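Local coordinates for putative sulfatase yidJ (Bacteroides fragilis, PDB 2QZU), which probably hydrolyses sulfate esters as a metal-dependent arylsulfatase-like enzyme of the sulfatase family, within the alkaline phosphatase clan, at residues Q399-V404 with T411-L416; D419-A424 with V435-R440. All blocks are in the same frame, centred on the assembly; numbering follows the deposited sequence.

Both contacts belong to the same four-stranded antiparallel sheet, whose strands follow one another in the order of the chain. Contact 1 (399-404 with 411-416) is its first hairpin and contact 2 (419-424 with 435-440) its last, their centres about 12 Å apart. The central seam is evidenced by Leu-416 N lying 2.8 Å from Tyr-423 O, a probable hydrogen bond; reaching past strand 421-428, Tyr-413 CE1 packs 4.1 Å from Ile-436 CD1. Helix 455-471 touches side chains of both contacts. Contact 1 also reaches the segment before helix 76-85: its first strand bonds to Ser-72 and Tyr-73, a few residues before Ser-76, the predicted site of 3-oxoalanine, which is unmodified here.

Contact 1. Residues Q399-V404 with T411-L416; sequences QPYYFV and TGYRGL
The ring of Tyr-402 crosses the arm of Arg-414 obliquely, with CD1 3.5 Å from Arg-414 CD, and water 1 lies over one ring face, offset toward the rim. Val-404 CG2 covers a face of the Arg-414 guanidinium, 3.8 Å from NH2. These residues share one face of a two-stranded antiparallel hairpin whose axes run 166° apart. On the other face, Phe-403 CB meets the edge of the Tyr-413 ring in its plane, 3.8 Å from CD2, while Tyr-401 CE2 comes 3.6 Å from Tyr-413 CB. Chi1 of Tyr-413 (-75°) sets its CG beside its own backbone N, and from there the ring presents its edge to Phe-403 CB.

Two hydrogen-bonded pairs, Tyr-401 with Gly-415 and Phe-403 with Tyr-413, fix the register. At the first, water 1 donates to both Tyr-401 O and Gly-415 O, bridging the strands. Helix 455-471 lies against the Tyr-402 and Arg-414 face, where Trp-468 NE1 is hydrogen-bonded to Tyr-402 OH; Asp-474, farther along the chain, forms a salt bridge with Arg-414 NE. On the opposite face, Phe-403 packs on Gln-20 of the second subunit. Tyr-413 O is gripped twice, from opposite faces of its carbonyl plane: by Phe-403 N across the strands, and by Arg-414 NH1 at 2.9 Å.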
loop_
_atom_site.group_PDB
_atom_site.type_symbol
_atom_site.label_atom_id
_atom_site.label_comp_id
_atom_site.label_asym_id
_atom_site.label_seq_id
_atom_site.Cartn_x
_atom_site.Cartn_y
_atom_site.Cartn_z
ATOM N N GLN A 399 -13.154 30.101 -16.794
ATOM C CA GLN A 399 -11.996 29.796 -15.962
ATOM C C GLN A 399 -10.894 29.123 -16.767
ATOM O O GLN A 399 -11.164 28.371 -17.705
ATOM C CB GLN A 399 -12.405 28.881 -14.803
ATOM C CG GLN A 399 -13.364 29.508 -13.799
ATOM C CD GLN A 399 -12.689 30.506 -12.874
ATOM O OE1 GLN A 399 -11.489 30.759 -12.981
ATOM N NE2 GLN A 399 -13.462 31.073 -11.953
ATOM N N PRO A 400 -9.630 29.380 -16.403
ATOM C CA PRO A 400 -8.487 28.788 -17.103
ATOM C C PRO A 400 -8.160 27.366 -16.643
ATOM O O PRO A 400 -8.691 26.886 -15.639
ATOM C CB PRO A 400 -7.358 29.752 -16.768
ATOM C CG PRO A 400 -7.688 30.139 -15.350
ATOM C CD PRO A 400 -9.179 30.386 -15.419
ATOM N N TYR A 401 -7.301 26.698 -17.407
ATOM C CA TYR A 401 -6.820 25.357 -17.077
ATOM C C TYR A 401 -5.304 25.406 -17.219
ATOM O O TYR A 401 -4.788 26.031 -18.146
ATOM C CB TYR A 401 -7.360 24.287 -18.026
ATOM C CG TYR A 401 -6.609 22.979 -17.874
ATOM C CD1 TYR A 401 -6.723 22.219 -16.709
ATOM C CD2 TYR A 401 -5.717 22.547 -18.853
ATOM C CE1 TYR A 401 -5.961 21.066 -16.520
ATOM C CE2 TYR A 401 -4.947 21.396 -18.673
ATOM C CZ TYR A 401 -5.075 20.664 -17.505
ATOM O OH TYR A 401 -4.308 19.532 -17.312
ATOM N N TYR A 402 -4.592 24.732 -16.323
ATOM C CA TYR A 402 -3.134 24.740 -16.364
ATOM C C TYR A 402 -2.427 23.418 -16.118
ATOM O O TYR A 402 -2.897 22.562 -15.374
ATOM C CB TYR A 402 -2.568 25.681 -15.289
ATOM C CG TYR A 402 -2.870 27.138 -15.454
ATOM C CD1 TYR A 402 -2.042 27.958 -16.224
ATOM C CD2 TYR A 402 -3.989 27.705 -14.848
ATOM C CE1 TYR A 402 -2.324 29.306 -16.382
ATOM C CE2 TYR A 402 -4.280 29.052 -15.001
ATOM C CZ TYR A 402 -3.444 29.845 -15.771
ATOM O OH TYR A 402 -3.740 31.173 -15.954
ATOM N N PHE A 403 -1.274 23.299 -16.765
ATOM C CA PHE A 403 -0.328 22.221 -16.552
ATOM C C PHE A 403 0.979 22.874 -16.962
ATOM O O PHE A 403 1.148 23.266 -18.116
ATOM C CB PHE A 403 -0.503 20.969 -17.403
ATOM C CG PHE A 403 0.628 19.998 -17.200
ATOM C CD1 PHE A 403 0.806 19.386 -15.960
ATOM C CD2 PHE A 403 1.604 19.820 -18.179
ATOM C CE1 PHE A 403 1.943 18.622 -15.690
ATOM C CE2 PHE A 403 2.743 19.061 -17.919
ATOM C CZ PHE A 403 2.915 18.461 -16.670
ATOM N N VAL A 404 1.881 23.020 -16.001
ATOM C CA VAL A 404 3.175 23.639 -16.256
ATOM C C VAL A 404 4.279 22.640 -15.942
ATOM O O VAL A 404 4.311 22.071 -14.850
ATOM C CB VAL A 404 3.384 24.892 -15.363
ATOM C CG1 VAL A 404 4.735 25.540 -15.677
ATOM C CG2 VAL A 404 2.256 25.880 -15.577
ATOM N N THR A 411 6.801 24.110 -21.994
ATOM C CA THR A 411 6.086 22.867 -22.268
ATOM C C THR A 411 4.925 22.739 -21.297
ATOM O O THR A 411 5.075 23.011 -20.110
ATOM C CB THR A 411 7.013 21.640 -22.114
ATOM O OG1 THR A 411 8.028 21.686 -23.124
ATOM C CG2 THR A 411 6.223 20.340 -22.262
ATOM N N GLY A 412 3.769 22.331 -21.807
ATOM C CA GLY A 412 2.615 22.177 -20.945
ATOM C C GLY A 412 1.297 22.476 -21.632
ATOM O O GLY A 412 1.221 22.560 -22.858
ATOM N N TYR A 413 0.256 22.633 -20.823
ATOM C CA TYR A 413 -1.086 22.922 -21.310
ATOM C C TYR A 413 -1.603 24.250 -20.794
ATOM O O TYR A 413 -1.262 24.674 -19.692
ATOM C CB TYR A 413 -2.088 21.881 -20.801
ATOM C CG TYR A 413 -2.061 20.519 -21.437
ATOM C CD1 TYR A 413 -2.681 20.286 -22.666
ATOM C CD2 TYR A 413 -1.477 19.440 -20.776
ATOM C CE1 TYR A 413 -2.726 19.004 -23.216
ATOM C CE2 TYR A 413 -1.513 18.160 -21.316
ATOM C CZ TYR A 413 -2.140 17.948 -22.535
ATOM O OH TYR A 413 -2.174 16.678 -23.070
ATOM N N ARG A 414 -2.449 24.885 -21.594
ATOM C CA ARG A 414 -3.145 26.099 -21.182
ATOM C C ARG A 414 -4.525 25.916 -21.796
ATOM O O ARG A 414 -4.651 25.438 -22.925
ATOM C CB ARG A 414 -2.486 27.374 -21.715
ATOM C CG ARG A 414 -1.139 27.673 -21.088
ATOM C CD ARG A 414 -1.220 27.940 -19.581
ATOM N NE ARG A 414 0.070 28.417 -19.091
ATOM C CZ ARG A 414 1.157 27.659 -18.972
ATOM N NH1 ARG A 414 1.115 26.372 -19.293
ATOM N NH2 ARG A 414 2.303 28.200 -18.576
ATOM N N GLY A 415 -5.563 26.260 -21.049
ATOM C CA GLY A 415 -6.895 26.088 -21.591
ATOM C C GLY A 415 -7.932 26.979 -20.956
ATOM O O GLY A 415 -7.624 27.817 -20.110
ATOM N N LEU A 416 -9.174 26.788 -21.381
ATOM C CA LEU A 416 -10.300 27.551 -20.874
ATOM C C LEU A 416 -11.497 26.625 -20.696
ATOM O O LEU A 416 -11.668 25.669 -21.451
ATOM C CB LEU A 416 -10.671 28.661 -21.860
ATOM C CG LEU A 416 -9.658 29.763 -22.169
ATOM C CD1 LEU A 416 -10.178 30.603 -23.334
ATOM C CD2 LEU A 416 -9.429 30.624 -20.939
HETATM O O HOH W 1 -4.873 28.940 -19.102
#

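Contact 2. Residues D419-A424 with V435-R440; sequences DRYTYA and VILFDR
Leu-437 CD1 fills the hollow between two tyrosines of the facing strand, 4.0 Å from Tyr-421 CD1 and 4.1 Å from Tyr-423 CB, approaching the Tyr-423 ring at its edge. In Leu-437, CG stands anti to the backbone N, and chi2 near 60° turns CD1 in between the tyrosines. On its two sides the tyrosines make further contacts: Tyr-423 CE1 lies 3.6 Å from Val-435 CG1, and Tyr-421 CE1 rests 3.8 Å from Asp-439 CB. Helix 455-471 packs on this face, with Leu-457 touching both Tyr-421 and Leu-437.

At the open end of the hairpin, the extended Arg-420 chain reaches Asp-439 side-on. NE bonds OD1 nearly straight (170°) from above the carboxylate plane, and NH2 reaches OD2 at 2.8 Å on the syn side, completing a salt bridge. Tyr-421 OH lies over the centre of the same guanidinium, 3.2 Å above its plane. Just past the strand end, Arg-440 bends at chi3, and its guanidinium lies with one face toward Arg-420 O; NH1 makes a weak bond to Thr-422 OG1, while NH2 bonds Thr-418 O. Paired backbone bonds join Thr-422 with Phe-438 and Ala-424 with Ile-436. This regular ladder, its strands 177° apart, is that of an antiparallel beta hairpin, here the last two strands of a four-stranded sheet packed against a helix.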
loop_
_atom_site.group_PDB
_atom_site.type_symbol
_atom_site.label_atom_id
_atom_site.label_comp_id
_atom_site.label_asym_id
_atom_site.label_seq_id
_atom_site.Cartn_x
_atom_site.Cartn_y
_atom_site.Cartn_z
ATOM N N ASP A 419 -19.077 27.587 -19.727
ATOM C CA ASP A 419 -20.213 26.835 -19.214
ATOM C C ASP A 419 -20.622 25.686 -20.129
ATOM O O ASP A 419 -21.458 24.866 -19.756
ATOM C CB ASP A 419 -21.418 27.755 -18.973
ATOM C CG ASP A 419 -21.775 28.586 -20.189
ATOM O OD1 ASP A 419 -21.600 28.101 -21.327
ATOM O OD2 ASP A 419 -22.246 29.727 -20.001
ATOM N N ARG A 420 -20.029 25.617 -21.318
ATOM C CA ARG A 420 -20.360 24.553 -22.263
ATOM C C ARG A 420 -19.156 23.799 -22.820
ATOM O O ARG A 420 -19.212 22.578 -22.995
ATOM C CB ARG A 420 -21.162 25.119 -23.440
ATOM C CG ARG A 420 -21.467 24.082 -24.515
ATOM C CD ARG A 420 -22.229 24.675 -25.689
ATOM N NE ARG A 420 -22.550 23.654 -26.683
ATOM C CZ ARG A 420 -23.147 23.896 -27.846
ATOM N NH1 ARG A 420 -23.494 25.133 -28.176
ATOM N NH2 ARG A 420 -23.396 22.898 -28.682
ATOM N N TYR A 421 -18.074 24.522 -23.092
ATOM C CA TYR A 421 -16.871 23.927 -23.672
ATOM C C TYR A 421 -15.633 23.886 -22.782
ATOM O O TYR A 421 -15.452 24.720 -21.900
ATOM C CB TYR A 421 -16.471 24.701 -24.935
ATOM C CG TYR A 421 -17.495 24.721 -26.048
ATOM C CD1 TYR A 421 -17.647 23.628 -26.899
ATOM C CD2 TYR A 421 -18.305 25.839 -26.253
ATOM C CE1 TYR A 421 -18.584 23.647 -27.934
ATOM C CE2 TYR A 421 -19.244 25.868 -27.284
ATOM C CZ TYR A 421 -19.376 24.768 -28.117
ATOM O OH TYR A 421 -20.304 24.791 -29.135
ATOM N N THR A 422 -14.780 22.897 -23.032
ATOM C CA THR A 422 -13.498 22.799 -22.347
ATOM C C THR A 422 -12.511 22.784 -23.509
ATOM O O THR A 422 -12.542 21.883 -24.350
ATOM C CB THR A 422 -13.354 21.509 -21.517
ATOM O OG1 THR A 422 -14.272 21.547 -20.418
ATOM C CG2 THR A 422 -11.933 21.390 -20.963
ATOM N N TYR A 423 -11.665 23.808 -23.570
ATOM C CA TYR A 423 -10.678 23.950 -24.637
ATOM C C TYR A 423 -9.280 23.961 -24.046
ATOM O O TYR A 423 -9.046 24.567 -23.003
ATOM C CB TYR A 423 -10.922 25.264 -25.389
ATOM C CG TYR A 423 -9.903 25.584 -26.463
ATOM C CD1 TYR A 423 -9.924 24.922 -27.689
ATOM C CD2 TYR A 423 -8.921 26.552 -26.251
ATOM C CE1 TYR A 423 -8.990 25.218 -28.680
ATOM C CE2 TYR A 423 -7.983 26.855 -27.237
ATOM C CZ TYR A 423 -8.026 26.182 -28.448
ATOM O OH TYR A 423 -7.104 26.471 -29.424
ATOM N N ALA A 424 -8.350 23.282 -24.706
ATOM C CA ALA A 424 -6.979 23.259 -24.227
ATOM C C ALA A 424 -6.000 23.072 -25.372
ATOM O O ALA A 424 -6.307 22.413 -26.367
ATOM C CB ALA A 424 -6.799 22.149 -23.211
ATOM N N VAL A 435 -4.411 20.240 -29.938
ATOM C CA VAL A 435 -5.563 21.091 -29.676
ATOM C C VAL A 435 -6.710 20.178 -29.263
ATOM O O VAL A 435 -7.021 19.201 -29.945
ATOM C CB VAL A 435 -5.978 21.902 -30.929
ATOM C CG1 VAL A 435 -7.167 22.790 -30.601
ATOM C CG2 VAL A 435 -4.809 22.752 -31.409
ATOM N N ILE A 436 -7.332 20.496 -28.136
ATOM C CA ILE A 436 -8.423 19.688 -27.616
ATOM C C ILE A 436 -9.660 20.539 -27.354
ATOM O O ILE A 436 -9.567 21.631 -26.799
ATOM C CB ILE A 436 -7.986 18.996 -26.307
ATOM C CG1 ILE A 436 -6.749 18.134 -26.580
ATOM C CG2 ILE A 436 -9.121 18.148 -25.748
ATOM C CD1 ILE A 436 -5.992 17.722 -25.335
ATOM N N LEU A 437 -10.819 20.035 -27.765
ATOM C CA LEU A 437 -12.068 20.749 -27.560
ATOM C C LEU A 437 -13.197 19.767 -27.289
ATOM O O LEU A 437 -13.419 18.836 -28.059
ATOM C CB LEU A 437 -12.411 21.603 -28.786
ATOM C CG LEU A 437 -13.743 22.362 -28.734
ATOM C CD1 LEU A 437 -13.752 23.312 -27.545
ATOM C CD2 LEU A 437 -13.947 23.131 -30.035
ATOM N N PHE A 438 -13.895 19.972 -26.177
ATOM C CA PHE A 438 -15.019 19.119 -25.811
ATOM C C PHE A 438 -16.275 19.962 -25.643
ATOM O O PHE A 438 -16.237 21.035 -25.034
ATOM C CB PHE A 438 -14.765 18.395 -24.482
ATOM C CG PHE A 438 -13.645 17.402 -24.523
ATOM C CD1 PHE A 438 -12.505 17.595 -23.744
ATOM C CD2 PHE A 438 -13.736 16.258 -25.309
ATOM C CE1 PHE A 438 -11.470 16.654 -23.748
ATOM C CE2 PHE A 438 -12.713 15.317 -25.322
ATOM C CZ PHE A 438 -11.578 15.514 -24.540
ATOM N N ASP A 439 -17.382 19.473 -26.192
ATOM C CA ASP A 439 -18.676 20.134 -26.071
ATOM C C ASP A 439 -19.347 19.338 -24.957
ATOM O O ASP A 439 -19.866 18.250 -25.197
ATOM C CB ASP A 439 -19.477 19.984 -27.368
ATOM C CG ASP A 439 -20.853 20.625 -27.284
ATOM O OD1 ASP A 439 -21.412 20.711 -26.169
ATOM O OD2 ASP A 439 -21.384 21.028 -28.337
ATOM N N ARG A 440 -19.333 19.872 -23.741
ATOM C CA ARG A 440 -19.906 19.159 -22.602
ATOM C C ARG A 440 -21.426 19.005 -22.606
ATOM O O ARG A 440 -21.972 18.208 -21.844
ATOM C CB ARG A 440 -19.445 19.808 -21.296
ATOM C CG ARG A 440 -17.928 19.863 -21.146
ATOM C CD ARG A 440 -17.526 20.011 -19.680
ATOM N NE ARG A 440 -18.189 21.144 -19.043
ATOM C CZ ARG A 440 -17.879 22.421 -19.257
ATOM N NH1 ARG A 440 -16.902 22.747 -20.096
ATOM N NH2 ARG A 440 -18.561 23.373 -18.641
HETATM O O HOH W 2 -21.485 23.876 -17.092
#